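PDB 5JT8: Blo t 1 allergen from Blomia tropicalis, which is a mite allergen of the papain-like cysteine protease family, here with its inhibitory propeptide attached, and probably cleaves peptide bonds once matured. Local coordinates for residues S112-F117 and V286-V291; F117-K122 and Y242-H247; D295-R300 and V315-N320. All blocks are in the same frame, centred on the assembly; numbering follows the deposited sequence.

Interaction 1: residues S112-F117 and V286-V291; sequences SLPQNF and VGWGTV
Phe117 pairs with Trp288 where the loop 112-117 runs into a short strand along the edge of strand 281-291. The two form an antiparallel hydrogen-bonded pair. Phe117 N gives an almost straight bond (178°) to Trp288 O at 2.9 Å, and Trp288 N returns one to Phe117 O at 2.7 Å. Both side chains lie on the same face of the sheet. The indole carries most of the contact. Its CG stands between the backbone N and the carbonyl carbon (chi1 70°), the crowded position. One face of the ring meets Phe117 CB and the backbone C of Asn116, and its NE1 edge meets Pro114 O. Phe117 CB sits 3.4 Å from the centroid of the six-membered ring of Trp288, almost on its normal, a close CH-pi contact. The Phe117 ring, its CG anti to the backbone N, continues away from the indole: the two planes are nearly parallel, at 17°, but slid so far apart that they barely overlap. At the indole edge, NE1 of Trp288 donates to Pro114 O at 2.9 Å, and the oxygen lies in the ring plane. Tryptophan suits this place because it offers both a broad apolar face and an N-H for a loop carbonyl.

Farther along, Asn116 OD1 accepts from Thr290 N at 3.1 Å. The Gln115 chain crosses Thr290 at about a right angle, its CG 3.6 Å from Thr290 OG1; that hydroxyl is hydrogen-bonded to Asp295. Gly287 takes backbone angles open to glycine, and its CA lies close to Phe117 O, at 3.1 Å. The arrangement belongs to the papain fold, in which the segment probably at the start of the mature chain adds a short strand, 117-118, beside strand 281-291 in the beta-rich domain.

Interaction 2: residues F117-K122 and Y242-H247; sequences FDWRQK and YTIQQH
Phe117 and Gln245 mark the nearest backbone approach, their CA atoms 7.7 Å apart, where a short strand (117-118) passing into a weakly bonded helical turn faces the end of helix 237-247. Asp118 is the N-cap of that turn: its OD1 accepts from Arg120 N from above the carboxylate plane. Arg120 also grips the carboxylate side-on through NE and NH2, in a salt bridge with NH2 2.8 Å from Asp118 OD2, which fixes the cap's orientation.

Across the contact, Trp119 NE1 donates to Ile244 O at 3.0 Å. The oxygen lies in the indole plane, but the donor stands 45° out of the carbonyl plane. Trp119 suits the site since it also packs apolar atoms against the helix: CD1 lies 3.8 Å from Ile244 CG2. Over one face of the Phe117 ring comes Gln245 CA. Gln245 CG, anti to the backbone N (chi1 -174°), is thereby placed 3.9 Å from Phe117 CE2, and the extended chain crosses the Phe117 side chain at about a right angle, ring and amide planes 86° apart.

Beyond the pair, Ile244 reaches Leu285 and Trp288 of strand 281-291 and Val250 of strand 250-254, while Trp119 touches Pro249; the helix is thus laid against the sheet beside the 119-122 turn.

Interaction 3: residues D295-R300 and V315-N320; sequences DYWIIR and VERGHN. With NO3 (nitrate ion), chain J.
Trp297 and Val315 are an antiparallel hydrogen-bonded pair in the beta hairpin of strands 294-300 and 312-316, part of the sheet of the papain fold's beta-rich domain. Trp297 N donates to Val315 O at 2.6 Å; the return bond, Val315 N to Trp297 O, is longer at 3.3 Å. Next to them Tyr296 and Glu316 form a non-hydrogen-bonded pair whose side chains diverge, and beyond it Arg317 N donates to Asp295 O at 2.8 Å.

The tight part lies on the face that carries Trp297 and Val315. Arg317 lays its aliphatic chain over the indole. Its CG, anti to the carbonyl carbon (chi1 -53°), makes a CH-pi contact over the five-membered ring, and CD stands above the centre of the ring system, 3.5 Å from Trp297 CE2. A bend at chi3 then turns NE off the indole. The guanidinium plane lies at 69° to the ring, and methylenes rather than charge cover it. Arginine fits because its long apolar stem can pack while its end finds polar partners. NH1 donates to Tyr296 O at 3.2 Å, with that oxygen in the guanidinium plane, and bonds weakly to Gly289 O. Deeper in the sheet, the branched Ile299 and Val315 meet through CD1 and CG2 at 3.8 Å.

The looser side is the Asp295 side chain and the chain beyond Arg317. The carboxylate, held by Thr290, stacks on the guanidinium, the planes 5° apart, so OD2 and Arg317 NH2 at 3.5 Å attract by charge without an N-H directed at the oxygen. Gly318 takes backbone angles that suit glycine, and His319, stacked on Tyr274, meets no atom of 295-300. There a nitrate, probably from the crystallisation liquor and also bonded to Asn275 ND2, accepts through O3 from His319 ND1 at 2.7 Å.

Overall arrangement
From the N terminus, the chain passes through the propeptide before reaching 112-117, the first segment of interaction 1. Its partner, 286-291, follows after 168 intervening residues, and interaction 2 is nested inside that long loop: 118-122 and 242-247 lie between its segments, and Phe117 is shared. Interaction 3 opens only after interaction 1 has closed and spans a short loop of 14 residues. Interactions 1 and 3 meet where strands 281-291 and 294-300 lie side by side, with centres about 10 Å apart. Together the three contacts join the 112-122 region and helix 237-247 to the sheet that includes strand 281-291 and the hairpin 294-316.

Interaction 1: residues S112-F117 and V286-V291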
loop_
_atom_site.group_PDB
_atom_site.type_symbol
_atom_site.label_atom_id
_atom_site.label_comp_id
_atom_site.label_asym_id
_atom_site.label_seq_id
_atom_site.Cartn_x
_atom_site.Cartn_y
_atom_site.Cartn_z
ATOM N N SER A 112 -3.489 -22.927 16.832
ATOM C CA SER A 112 -4.252 -22.972 15.594
ATOM C C SER A 112 -4.736 -21.569 15.277
ATOM O O SER A 112 -4.861 -20.733 16.169
ATOM C CB SER A 112 -5.434 -23.937 15.709
ATOM O OG SER A 112 -6.191 -23.660 16.876
ATOM N N LEU A 113 -5.005 -21.310 14.006
ATOM C CA LEU A 113 -5.440 -19.989 13.588
ATOM C C LEU A 113 -6.916 -20.016 13.209
ATOM O O LEU A 113 -7.384 -20.983 12.613
ATOM C CB LEU A 113 -4.593 -19.493 12.411
ATOM C CG LEU A 113 -3.099 -19.325 12.705
ATOM C CD1 LEU A 113 -2.267 -19.131 11.440
ATOM C CD2 LEU A 113 -2.891 -18.167 13.663
ATOM N N PRO A 114 -7.653 -18.951 13.556
ATOM C CA PRO A 114 -9.054 -18.901 13.149
ATOM C C PRO A 114 -9.140 -18.827 11.633
ATOM O O PRO A 114 -8.224 -18.291 10.994
ATOM C CB PRO A 114 -9.579 -17.626 13.815
ATOM C CG PRO A 114 -8.372 -16.830 14.159
ATOM C CD PRO A 114 -7.242 -17.778 14.350
ATOM N N GLN A 115 -10.202 -19.388 11.072
ATOM C CA GLN A 115 -10.388 -19.402 9.627
ATOM C C GLN A 115 -10.524 -17.977 9.093
ATOM O O GLN A 115 -10.020 -17.668 8.017
ATOM C CB GLN A 115 -11.622 -20.238 9.235
ATOM C CG GLN A 115 -11.833 -20.328 7.714
ATOM C CD GLN A 115 -12.890 -21.352 7.289
ATOM O OE1 GLN A 115 -14.061 -21.245 7.659
ATOM N NE2 GLN A 115 -12.478 -22.337 6.491
ATOM N N ASN A 116 -11.209 -17.114 9.841
ATOM C CA ASN A 116 -11.382 -15.715 9.432
ATOM C C ASN A 116 -10.898 -14.763 10.499
ATOM O O ASN A 116 -11.109 -14.983 11.687
ATOM C CB ASN A 116 -12.854 -15.395 9.122
ATOM C CG ASN A 116 -13.440 -16.301 8.065
ATOM O OD1 ASN A 116 -13.153 -16.160 6.875
ATOM N ND2 ASN A 116 -14.276 -17.234 8.492
ATOM N N PHE A 117 -10.268 -13.685 10.070
ATOM C CA PHE A 117 -9.808 -12.652 10.979
ATOM C C PHE A 117 -9.788 -11.342 10.189
ATOM O O PHE A 117 -9.214 -11.274 9.115
ATOM C CB PHE A 117 -8.423 -12.999 11.542
ATOM C CG PHE A 117 -7.981 -12.113 12.677
ATOM C CD1 PHE A 117 -7.409 -10.873 12.430
ATOM C CD2 PHE A 117 -8.131 -12.524 13.994
ATOM C CE1 PHE A 117 -6.999 -10.055 13.478
ATOM C CE2 PHE A 117 -7.727 -11.712 15.045
ATOM C CZ PHE A 117 -7.158 -10.478 14.786
ATOM N N VAL A 286 -4.838 -6.444 6.610
ATOM C CA VAL A 286 -5.609 -6.228 7.816
ATOM C C VAL A 286 -6.324 -7.497 8.242
ATOM O O VAL A 286 -7.039 -7.501 9.230
ATOM C CB VAL A 286 -6.654 -5.110 7.649
ATOM C CG1 VAL A 286 -5.976 -3.761 7.368
ATOM C CG2 VAL A 286 -7.663 -5.470 6.580
ATOM N N GLY A 287 -6.133 -8.572 7.488
ATOM C CA GLY A 287 -6.732 -9.843 7.849
ATOM C C GLY A 287 -6.829 -10.872 6.743
ATOM O O GLY A 287 -6.195 -10.760 5.692
ATOM N N TRP A 288 -7.648 -11.883 6.983
ATOM C CA TRP A 288 -7.809 -12.961 6.029
ATOM C C TRP A 288 -9.138 -13.631 6.225
ATOM O O TRP A 288 -9.792 -13.447 7.253
ATOM C CB TRP A 288 -6.691 -13.983 6.185
ATOM C CG TRP A 288 -6.796 -14.762 7.465
ATOM C CD1 TRP A 288 -7.502 -15.909 7.668
ATOM C CD2 TRP A 288 -6.182 -14.443 8.717
ATOM N NE1 TRP A 288 -7.360 -16.334 8.969
ATOM C CE2 TRP A 288 -6.546 -15.457 9.632
ATOM C CE3 TRP A 288 -5.342 -13.414 9.151
ATOM C CZ2 TRP A 288 -6.097 -15.473 10.951
ATOM C CZ3 TRP A 288 -4.905 -13.423 10.462
ATOM C CH2 TRP A 288 -5.289 -14.448 11.348
ATOM N N GLY A 289 -9.518 -14.431 5.238
ATOM C CA GLY A 289 -10.766 -15.141 5.269
ATOM C C GLY A 289 -10.794 -16.213 4.204
ATOM O O GLY A 289 -9.835 -16.377 3.451
ATOM N N THR A 290 -11.902 -16.941 4.164
ATOM C CA THR A 290 -12.149 -17.988 3.187
ATOM C C THR A 290 -13.538 -17.814 2.639
ATOM O O THR A 290 -14.491 -17.750 3.408
ATOM C CB THR A 290 -12.051 -19.400 3.800
ATOM O OG1 THR A 290 -10.765 -19.584 4.396
ATOM C CG2 THR A 290 -12.272 -20.460 2.729
ATOM N N VAL A 291 -13.673 -17.742 1.319
ATOM C CA VAL A 291 -15.001 -17.692 0.727
ATOM C C VAL A 291 -15.166 -18.848 -0.256
ATOM O O VAL A 291 -14.491 -18.921 -1.281
ATOM C CB VAL A 291 -15.300 -16.322 0.048
ATOM C CG1 VAL A 291 -14.199 -15.906 -0.908
ATOM C CG2 VAL A 291 -16.673 -16.342 -0.643
HETATM O O HOH W 1 -8.984 -18.657 5.758
#

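Interaction 2: residues F117-K122 and Y242-H247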
loop_
_atom_site.group_PDB
_atom_site.type_symbol
_atom_site.label_atom_id
_atom_site.label_comp_id
_atom_site.label_asym_id
_atom_site.label_seq_id
_atom_site.Cartn_x
_atom_site.Cartn_y
_atom_site.Cartn_z
ATOM N N PHE A 117 -10.268 -13.685 10.070
ATOM C CA PHE A 117 -9.808 -12.652 10.979
ATOM C C PHE A 117 -9.788 -11.342 10.189
ATOM O O PHE A 117 -9.214 -11.274 9.115
ATOM C CB PHE A 117 -8.423 -12.999 11.542
ATOM C CG PHE A 117 -7.981 -12.113 12.677
ATOM C CD1 PHE A 117 -7.409 -10.873 12.430
ATOM C CD2 PHE A 117 -8.131 -12.524 13.994
ATOM C CE1 PHE A 117 -6.999 -10.055 13.478
ATOM C CE2 PHE A 117 -7.727 -11.712 15.045
ATOM C CZ PHE A 117 -7.158 -10.478 14.786
ATOM N N ASP A 118 -10.435 -10.315 10.718
ATOM C CA ASP A 118 -10.576 -9.051 10.004
ATOM C C ASP A 118 -10.469 -7.896 11.007
ATOM O O ASP A 118 -11.405 -7.647 11.758
ATOM C CB ASP A 118 -11.926 -9.022 9.257
ATOM C CG ASP A 118 -12.050 -7.858 8.278
ATOM O OD1 ASP A 118 -11.224 -6.930 8.332
ATOM O OD2 ASP A 118 -12.980 -7.877 7.451
ATOM N N TRP A 119 -9.334 -7.198 11.033
ATOM C CA TRP A 119 -9.196 -6.064 11.948
ATOM C C TRP A 119 -10.267 -4.986 11.720
ATOM O O TRP A 119 -10.602 -4.247 12.648
ATOM C CB TRP A 119 -7.801 -5.441 11.846
ATOM C CG TRP A 119 -6.786 -6.147 12.662
ATOM C CD1 TRP A 119 -5.692 -6.840 12.198
ATOM C CD2 TRP A 119 -6.746 -6.249 14.092
ATOM N NE1 TRP A 119 -4.983 -7.360 13.254
ATOM C CE2 TRP A 119 -5.606 -7.015 14.426
ATOM C CE3 TRP A 119 -7.577 -5.784 15.124
ATOM C CZ2 TRP A 119 -5.261 -7.313 15.744
ATOM C CZ3 TRP A 119 -7.244 -6.087 16.436
ATOM C CH2 TRP A 119 -6.094 -6.854 16.737
ATOM N N ARG A 120 -10.828 -4.908 10.513
ATOM C CA ARG A 120 -11.916 -3.950 10.256
ATOM C C ARG A 120 -13.139 -4.196 11.148
ATOM O O ARG A 120 -13.963 -3.301 11.356
ATOM C CB ARG A 120 -12.371 -4.003 8.800
ATOM C CG ARG A 120 -11.324 -3.639 7.760
ATOM C CD ARG A 120 -11.897 -3.825 6.351
ATOM N NE ARG A 120 -12.259 -5.219 6.106
ATOM C CZ ARG A 120 -12.713 -5.694 4.950
ATOM N NH1 ARG A 120 -12.865 -4.881 3.912
ATOM N NH2 ARG A 120 -13.012 -6.990 4.828
ATOM N N GLN A 121 -13.263 -5.418 11.655
ATOM C CA GLN A 121 -14.400 -5.776 12.488
ATOM C C GLN A 121 -14.033 -5.804 13.954
ATOM O O GLN A 121 -14.909 -5.767 14.806
ATOM C CB GLN A 121 -14.979 -7.135 12.072
ATOM C CG GLN A 121 -15.905 -7.039 10.867
ATOM C CD GLN A 121 -16.250 -8.384 10.278
ATOM O OE1 GLN A 121 -16.741 -9.273 10.973
ATOM N NE2 GLN A 121 -16.002 -8.544 8.983
ATOM N N LYS A 122 -12.740 -5.875 14.252
ATOM C CA LYS A 122 -12.296 -5.952 15.642
ATOM C C LYS A 122 -11.970 -4.562 16.197
ATOM O O LYS A 122 -11.785 -4.372 17.404
ATOM C CB LYS A 122 -11.070 -6.868 15.765
ATOM C CG LYS A 122 -11.189 -8.179 15.003
ATOM C CD LYS A 122 -10.386 -9.283 15.663
ATOM C CE LYS A 122 -11.075 -9.771 16.938
ATOM N NZ LYS A 122 -10.360 -10.919 17.573
ATOM N N TYR A 242 -0.438 -15.205 11.841
ATOM C CA TYR A 242 -0.163 -15.082 13.259
ATOM C C TYR A 242 0.379 -13.691 13.663
ATOM O O TYR A 242 -0.008 -13.133 14.702
ATOM C CB TYR A 242 0.821 -16.150 13.696
ATOM C CG TYR A 242 0.831 -16.229 15.181
ATOM C CD1 TYR A 242 -0.246 -16.784 15.865
ATOM C CD2 TYR A 242 1.871 -15.675 15.914
ATOM C CE1 TYR A 242 -0.266 -16.821 17.244
ATOM C CE2 TYR A 242 1.871 -15.712 17.283
ATOM C CZ TYR A 242 0.807 -16.292 17.945
ATOM O OH TYR A 242 0.811 -16.332 19.317
ATOM N N THR A 243 1.300 -13.159 12.859
ATOM C CA THR A 243 1.835 -11.809 13.098
ATOM C C THR A 243 0.711 -10.779 13.100
ATOM O O THR A 243 0.645 -9.916 13.974
ATOM C CB THR A 243 2.893 -11.448 12.042
ATOM O OG1 THR A 243 3.995 -12.361 12.165
ATOM C CG2 THR A 243 3.376 -9.975 12.193
ATOM N N ILE A 244 -0.203 -10.909 12.142
ATOM C CA ILE A 244 -1.346 -10.010 12.044
ATOM C C ILE A 244 -2.224 -10.132 13.273
ATOM O O ILE A 244 -2.681 -9.129 13.822
ATOM C CB ILE A 244 -2.164 -10.297 10.781
ATOM C CG1 ILE A 244 -1.388 -9.812 9.550
ATOM C CG2 ILE A 244 -3.550 -9.641 10.865
ATOM C CD1 ILE A 244 -1.953 -10.343 8.226
ATOM N N GLN A 245 -2.451 -11.367 13.708
ATOM C CA GLN A 245 -3.247 -11.609 14.899
ATOM C C GLN A 245 -2.604 -11.017 16.169
ATOM O O GLN A 245 -3.303 -10.405 16.983
ATOM C CB GLN A 245 -3.483 -13.108 15.100
ATOM C CG GLN A 245 -4.436 -13.403 16.262
ATOM C CD GLN A 245 -4.727 -14.895 16.474
ATOM O OE1 GLN A 245 -5.867 -15.280 16.714
ATOM N NE2 GLN A 245 -3.694 -15.716 16.424
ATOM N N GLN A 246 -1.290 -11.202 16.338
ATOM C CA GLN A 246 -0.628 -10.783 17.572
ATOM C C GLN A 246 -0.050 -9.363 17.550
ATOM O O GLN A 246 0.126 -8.746 18.612
ATOM C CB GLN A 246 0.499 -11.755 17.942
ATOM C CG GLN A 246 0.042 -13.128 18.442
ATOM C CD GLN A 246 -1.348 -13.143 19.094
ATOM O OE1 GLN A 246 -2.254 -13.824 18.611
ATOM N NE2 GLN A 246 -1.511 -12.417 20.206
ATOM N N HIS A 247 0.270 -8.839 16.374
ATOM C CA HIS A 247 0.872 -7.501 16.344
ATOM C C HIS A 247 0.056 -6.453 15.580
ATOM O O HIS A 247 0.468 -5.301 15.505
ATOM C CB HIS A 247 2.293 -7.592 15.775
ATOM C CG HIS A 247 3.179 -8.510 16.554
ATOM N ND1 HIS A 247 3.705 -8.168 17.777
ATOM C CD2 HIS A 247 3.596 -9.777 16.306
ATOM C CE1 HIS A 247 4.426 -9.173 18.243
ATOM N NE2 HIS A 247 4.377 -10.162 17.368
#

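Interaction 3: residues D295-R300 and V315-N320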
loop_
_atom_site.group_PDB
_atom_site.type_symbol
_atom_site.label_atom_id
_atom_site.label_comp_id
_atom_site.label_asym_id
_atom_site.label_seq_id
_atom_site.Cartn_x
_atom_site.Cartn_y
_atom_site.Cartn_z
ATOM N N ASP A 295 -9.156 -19.333 -0.031
ATOM C CA ASP A 295 -8.487 -18.545 1.004
ATOM C C ASP A 295 -7.938 -17.220 0.442
ATOM O O ASP A 295 -7.288 -17.213 -0.601
ATOM C CB ASP A 295 -7.349 -19.348 1.643
ATOM C CG ASP A 295 -7.849 -20.615 2.339
ATOM O OD1 ASP A 295 -9.051 -20.678 2.642
ATOM O OD2 ASP A 295 -7.048 -21.534 2.598
ATOM N N TYR A 296 -8.202 -16.107 1.124
ATOM C CA TYR A 296 -7.741 -14.807 0.641
ATOM C C TYR A 296 -7.159 -13.927 1.732
ATOM O O TYR A 296 -7.379 -14.147 2.918
ATOM C CB TYR A 296 -8.881 -14.049 -0.054
ATOM C CG TYR A 296 -10.050 -13.751 0.854
ATOM C CD1 TYR A 296 -10.070 -12.608 1.660
ATOM C CD2 TYR A 296 -11.131 -14.625 0.921
ATOM C CE1 TYR A 296 -11.165 -12.337 2.504
ATOM C CE2 TYR A 296 -12.207 -14.377 1.758
ATOM C CZ TYR A 296 -12.226 -13.230 2.548
ATOM O OH TYR A 296 -13.318 -12.996 3.371
ATOM N N TRP A 297 -6.403 -12.935 1.292
ATOM C CA TRP A 297 -5.889 -11.878 2.140
ATOM C C TRP A 297 -6.809 -10.665 2.047
ATOM O O TRP A 297 -7.393 -10.411 0.993
ATOM C CB TRP A 297 -4.494 -11.460 1.696
ATOM C CG TRP A 297 -3.424 -12.470 1.848
ATOM C CD1 TRP A 297 -2.732 -13.089 0.852
ATOM C CD2 TRP A 297 -2.878 -12.946 3.077
ATOM N NE1 TRP A 297 -1.800 -13.950 1.388
ATOM C CE2 TRP A 297 -1.873 -13.879 2.754
ATOM C CE3 TRP A 297 -3.155 -12.690 4.421
ATOM C CZ2 TRP A 297 -1.126 -14.525 3.723
ATOM C CZ3 TRP A 297 -2.419 -13.354 5.386
ATOM C CH2 TRP A 297 -1.417 -14.248 5.029
ATOM N N ILE A 298 -6.919 -9.897 3.122
ATOM C CA ILE A 298 -7.588 -8.595 3.030
ATOM C C ILE A 298 -6.553 -7.472 2.987
ATOM O O ILE A 298 -5.772 -7.277 3.930
ATOM C CB ILE A 298 -8.550 -8.349 4.191
ATOM C CG1 ILE A 298 -9.477 -9.562 4.389
ATOM C CG2 ILE A 298 -9.344 -7.070 3.942
ATOM C CD1 ILE A 298 -10.295 -9.519 5.685
ATOM N N ILE A 299 -6.547 -6.744 1.877
ATOM C CA ILE A 299 -5.547 -5.712 1.624
ATOM C C ILE A 299 -6.120 -4.315 1.747
ATOM O O ILE A 299 -7.084 -3.960 1.063
ATOM C CB ILE A 299 -4.928 -5.893 0.226
ATOM C CG1 ILE A 299 -4.005 -7.114 0.232
ATOM C CG2 ILE A 299 -4.146 -4.651 -0.201
ATOM C CD1 ILE A 299 -3.346 -7.380 -1.106
ATOM N N ARG A 300 -5.539 -3.519 2.635
ATOM C CA ARG A 300 -5.880 -2.098 2.691
ATOM C C ARG A 300 -4.953 -1.300 1.787
ATOM O O ARG A 300 -3.734 -1.237 2.023
ATOM C CB ARG A 300 -5.791 -1.561 4.115
ATOM C CG ARG A 300 -5.885 -0.048 4.202
ATOM C CD ARG A 300 -5.738 0.406 5.634
ATOM N NE ARG A 300 -5.629 1.859 5.744
ATOM C CZ ARG A 300 -6.615 2.656 6.144
ATOM N NH1 ARG A 300 -7.803 2.152 6.465
ATOM N NH2 ARG A 300 -6.416 3.958 6.218
ATOM N N VAL A 315 -6.977 -10.820 -2.251
ATOM C CA VAL A 315 -6.078 -11.644 -3.051
ATOM C C VAL A 315 -5.924 -13.028 -2.444
ATOM O O VAL A 315 -5.709 -13.162 -1.246
ATOM C CB VAL A 315 -4.654 -11.012 -3.189
ATOM C CG1 VAL A 315 -3.718 -11.953 -3.974
ATOM C CG2 VAL A 315 -4.727 -9.673 -3.864
ATOM N N GLU A 316 -6.001 -14.048 -3.289
ATOM C CA GLU A 316 -5.857 -15.428 -2.856
ATOM C C GLU A 316 -4.549 -15.677 -2.081
ATOM O O GLU A 316 -3.489 -15.184 -2.463
ATOM C CB GLU A 316 -5.937 -16.341 -4.079
ATOM C CG GLU A 316 -5.693 -17.796 -3.831
ATOM C CD GLU A 316 -5.762 -18.614 -5.127
ATOM O OE1 GLU A 316 -4.946 -18.369 -6.062
ATOM O OE2 GLU A 316 -6.647 -19.492 -5.204
ATOM N N ARG A 317 -4.648 -16.428 -0.988
ATOM C CA ARG A 317 -3.478 -16.855 -0.219
ATOM C C ARG A 317 -2.836 -18.101 -0.830
ATOM O O ARG A 317 -3.322 -18.639 -1.829
ATOM C CB ARG A 317 -3.863 -17.164 1.229
ATOM C CG ARG A 317 -4.605 -16.063 1.949
ATOM C CD ARG A 317 -4.423 -16.172 3.481
ATOM N NE ARG A 317 -4.762 -17.490 4.028
ATOM C CZ ARG A 317 -5.991 -17.844 4.392
ATOM N NH1 ARG A 317 -6.992 -16.990 4.254
ATOM N NH2 ARG A 317 -6.220 -19.056 4.880
ATOM N N GLY A 318 -1.734 -18.545 -0.230
ATOM C CA GLY A 318 -1.186 -19.861 -0.536
ATOM C C GLY A 318 -0.154 -19.925 -1.648
ATOM O O GLY A 318 0.362 -21.001 -1.954
ATOM N N HIS A 319 0.171 -18.786 -2.250
ATOM C CA HIS A 319 1.035 -18.808 -3.429
ATOM C C HIS A 319 1.991 -17.635 -3.552
ATOM O O HIS A 319 2.550 -17.426 -4.639
ATOM C CB HIS A 319 0.190 -18.857 -4.703
ATOM C CG HIS A 319 -0.730 -20.029 -4.765
ATOM N ND1 HIS A 319 -0.302 -21.289 -5.114
ATOM C CD2 HIS A 319 -2.050 -20.142 -4.486
ATOM C CE1 HIS A 319 -1.321 -22.128 -5.064
ATOM N NE2 HIS A 319 -2.396 -21.454 -4.696
ATOM N N ASN A 320 2.185 -16.896 -2.466
ATOM C CA ASN A 320 2.966 -15.664 -2.511
ATOM C C ASN A 320 2.564 -14.855 -3.722
ATOM O O ASN A 320 3.408 -14.380 -4.476
ATOM C CB ASN A 320 4.484 -15.945 -2.552
ATOM C CG ASN A 320 5.310 -14.660 -2.435
ATOM O OD1 ASN A 320 4.802 -13.623 -1.981
ATOM N ND2 ASN A 320 6.570 -14.715 -2.873
HETATM N N NO3 J . 2.632 -22.189 -6.388
HETATM O O1 NO3 J . 1.760 -22.942 -6.916
HETATM O O2 NO3 J . 3.740 -22.012 -6.971
HETATM O O3 NO3 J . 2.397 -21.612 -5.284
#